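Local coordinates for protein TetR family transcriptional regulator (Clostridium perfringens, PDB 6AZH) that probably acts as a DNA-binding transcriptional regulator of the TetR family, putatively controlling genes of fatty acid metabolism, at residues Leu86-Gln90 with Tyr125-Ile129. Numbering follows the deposited sequence.
Sequences LFKMQ and YIEGI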
ATOM      1  N   LEU A  86     -16.997  -8.894   4.600  1.00 20.43           N
ATOM      2  CA  LEU A  86     -15.966  -7.873   4.776  1.00 17.22           C
ATOM      3  C   LEU A  86     -15.249  -7.577   3.461  1.00 20.77           C
ATOM      4  O   LEU A  86     -15.064  -6.408   3.091  1.00 20.53           O
ATOM      5  CB  LEU A  86     -14.973  -8.333   5.851  1.00 19.40           C
ATOM      6  CG  LEU A  86     -13.666  -7.525   5.914  1.00 22.22           C
ATOM      7  CD1 LEU A  86     -13.960  -6.177   6.497  1.00 17.61           C
ATOM      8  CD2 LEU A  86     -12.619  -8.255   6.766  1.00 19.62           C
ATOM      9  N   PHE A  87     -14.854  -8.628   2.728  1.00 21.05           N
ATOM     10  CA  PHE A  87     -14.127  -8.418   1.480  1.00 20.74           C
ATOM     11  C   PHE A  87     -14.986  -7.662   0.481  1.00 21.01           C
ATOM     12  O   PHE A  87     -14.513  -6.728  -0.177  1.00 20.34           O
ATOM     13  CB  PHE A  87     -13.679  -9.757   0.886  1.00 18.72           C
ATOM     14  CG  PHE A  87     -12.849 -10.580   1.806  1.00 19.00           C
ATOM     15  CD1 PHE A  87     -12.020  -9.985   2.742  1.00 25.33           C
ATOM     16  CD2 PHE A  87     -12.913 -11.967   1.756  1.00 17.52           C
ATOM     17  CE1 PHE A  87     -11.264 -10.755   3.608  1.00 25.31           C
ATOM     18  CE2 PHE A  87     -12.151 -12.745   2.616  1.00 23.28           C
ATOM     19  CZ  PHE A  87     -11.324 -12.138   3.536  1.00 22.39           C
ATOM     20  N   LYS A  88     -16.266  -8.026   0.389  1.00 17.93           N
ATOM     21  CA  LYS A  88     -17.170  -7.356  -0.532  1.00 19.18           C
ATOM     22  C   LYS A  88     -17.350  -5.893  -0.148  1.00 17.42           C
ATOM     23  O   LYS A  88     -17.227  -5.001  -0.995  1.00 18.52           O
ATOM     24  CB  LYS A  88     -18.516  -8.077  -0.551  1.00 22.10           C
ATOM     25  CG  LYS A  88     -19.585  -7.362  -1.337  1.00 25.19           C
ATOM     26  CD  LYS A  88     -20.913  -8.109  -1.195  1.00 34.34           C
ATOM     27  CE  LYS A  88     -21.825  -7.843  -2.374  1.00 37.40           C
ATOM     28  NZ  LYS A  88     -22.116  -6.396  -2.538  1.00 36.33           N
HETATM   29  N   MSE A  89     -17.623  -5.630   1.130  1.00 15.89           N
HETATM   30  CA  MSE A  89     -17.811  -4.265   1.626  1.00 20.10           C
HETATM   31  C   MSE A  89     -16.570  -3.392   1.351  1.00 19.69           C
HETATM   32  O   MSE A  89     -16.708  -2.255   0.883  1.00 19.39           O
HETATM   33  CB  MSE A  89     -18.133  -4.289   3.128  1.00 21.82           C
HETATM   34  CG  MSE A  89     -18.331  -2.915   3.797  1.00 22.00           C
HETATM   35 SE   MSE A  89     -16.627  -2.030   4.287  1.00 29.74          SE
HETATM   36  CE  MSE A  89     -16.262  -2.965   5.966  1.00 20.92           C
ATOM     37  N   GLN A  90     -15.373  -3.923   1.631  1.00 19.37           N
ATOM     38  CA  GLN A  90     -14.159  -3.101   1.541  1.00 21.74           C
ATOM     39  C   GLN A  90     -13.842  -2.731   0.103  1.00 18.96           C
ATOM     40  O   GLN A  90     -13.459  -1.589  -0.180  1.00 16.86           O
ATOM     41  CB  GLN A  90     -12.956  -3.829   2.149  1.00 22.45           C
ATOM     42  CG  GLN A  90     -12.976  -3.954   3.647  1.00 22.31           C
ATOM     43  CD  GLN A  90     -11.637  -4.398   4.226  1.00 22.85           C
ATOM     44  OE1 GLN A  90     -11.291  -4.026   5.342  1.00 27.75           O
ATOM     45  NE2 GLN A  90     -10.882  -5.187   3.466  1.00 20.15           N
ATOM     46  N   TYR A 125      -9.445   0.782  12.717  1.00 24.31           N
ATOM     47  CA  TYR A 125     -10.223   0.011  11.755  1.00 24.03           C
ATOM     48  C   TYR A 125      -9.756  -1.441  11.706  1.00 22.02           C
ATOM     49  O   TYR A 125     -10.575  -2.368  11.723  1.00 24.85           O
ATOM     50  CB  TYR A 125     -10.142   0.652  10.366  1.00 25.50           C
ATOM     51  CG  TYR A 125     -10.861  -0.141   9.298  1.00 21.67           C
ATOM     52  CD1 TYR A 125     -12.231   0.004   9.104  1.00 23.54           C
ATOM     53  CD2 TYR A 125     -10.181  -1.044   8.490  1.00 21.26           C
ATOM     54  CE1 TYR A 125     -12.888  -0.711   8.146  1.00 24.49           C
ATOM     55  CE2 TYR A 125     -10.842  -1.771   7.526  1.00 25.12           C
ATOM     56  CZ  TYR A 125     -12.199  -1.598   7.360  1.00 24.95           C
ATOM     57  OH  TYR A 125     -12.871  -2.322   6.398  1.00 24.63           O
ATOM     58  N   ILE A 126      -8.439  -1.662  11.640  1.00 21.70           N
ATOM     59  CA  ILE A 126      -7.913  -3.024  11.511  1.00 21.99           C
ATOM     60  C   ILE A 126      -8.250  -3.868  12.740  1.00 23.76           C
ATOM     61  O   ILE A 126      -8.418  -5.091  12.635  1.00 24.17           O
ATOM     62  CB  ILE A 126      -6.396  -2.969  11.225  1.00 21.57           C
ATOM     63  CG1 ILE A 126      -6.152  -2.380   9.835  1.00 19.33           C
ATOM     64  CG2 ILE A 126      -5.737  -4.359  11.319  1.00 21.35           C
ATOM     65  CD1 ILE A 126      -4.710  -2.095   9.536  1.00 20.20           C
ATOM     66  N   GLU A 127      -8.398  -3.237  13.910  1.00 22.99           N
ATOM     67  CA  GLU A 127      -8.778  -3.991  15.104  1.00 23.29           C
ATOM     68  C   GLU A 127     -10.153  -4.626  14.963  1.00 24.30           C
ATOM     69  O   GLU A 127     -10.414  -5.674  15.566  1.00 23.98           O
ATOM     70  CB  GLU A 127      -8.738  -3.087  16.338  1.00 27.86           C
ATOM     71  CG  GLU A 127      -7.331  -2.870  16.862  1.00 30.53           C
ATOM     72  CD  GLU A 127      -7.226  -1.674  17.790  1.00 34.79           C
ATOM     73  OE1 GLU A 127      -8.262  -1.021  18.054  1.00 36.06           O
ATOM     74  OE2 GLU A 127      -6.101  -1.392  18.248  1.00 36.95           O
ATOM     75  N   GLY A 128     -11.054  -4.010  14.196  1.00 19.20           N
ATOM     76  CA  GLY A 128     -12.326  -4.663  13.922  1.00 25.50           C
ATOM     77  C   GLY A 128     -12.152  -5.951  13.137  1.00 24.01           C
ATOM     78  O   GLY A 128     -12.808  -6.956  13.424  1.00 26.62           O
ATOM     79  N   ILE A 129     -11.260  -5.937  12.137  1.00 21.97           N
ATOM     80  CA  ILE A 129     -10.929  -7.157  11.401  1.00 19.11           C
ATOM     81  C   ILE A 129     -10.355  -8.206  12.345  1.00 20.57           C
ATOM     82  O   ILE A 129     -10.710  -9.388  12.272  1.00 19.72           O
ATOM     83  CB  ILE A 129      -9.951  -6.853  10.243  1.00 20.15           C
ATOM     84  CG1 ILE A 129     -10.580  -5.888   9.220  1.00 19.75           C
ATOM     85  CG2 ILE A 129      -9.489  -8.167   9.553  1.00 17.71           C
ATOM     86  CD1 ILE A 129      -9.570  -5.324   8.197  1.00 25.17           C
TER
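This is a buried helix-to-helix contact made by side-chain tips, with one hydrogen bond at its heart, in the all-helical C-terminal domain. Residues 86-90 belong to helix 79-96 and residues 125-129 to helix 113-138. The two short segments run roughly antiparallel, at 154°, but their axes come no closer than 13.3 Å. Even the nearest CA atoms, those of Leu86 and Ile129, are 8.4 Å apart. The backbones therefore do not pack against each other, and long side chains bridge the gap.

Tyr125 reaches furthest. OH of Tyr125 donates a short hydrogen bond of 2.6 Å to OE1 of Gln90, which lies at the ring edge, near the ring plane. Both residues are buried, and their neighbours here are largely apolar. CE of Met89, a selenomethionine, comes to 3.5 Å from OH of Tyr125, and CD1 of Leu86 lies 4.0 Å from the same oxygen.

Ile129, one helical turn after Tyr125, adds the apolar part: CG1 of Ile129 meets CD2 of Leu86 at 4.0 Å. Separately, CD1 of Ile129 makes a van der Waals approach of 3.6 Å to OE1 of Gln90, beside the hydrogen bond.

Other helices help to fill the space. Leu69 of helix 50-74 touches both Leu86 and Tyr125. From helix 147-165, Leu158 touches Gln90 and Ala151 touches Ile129. Such a widely spaced, side-chain-bridged helix pair fits the all-helical C-terminal domain of TetR-family regulators, which in relatives commonly holds the ligand pocket between its helices.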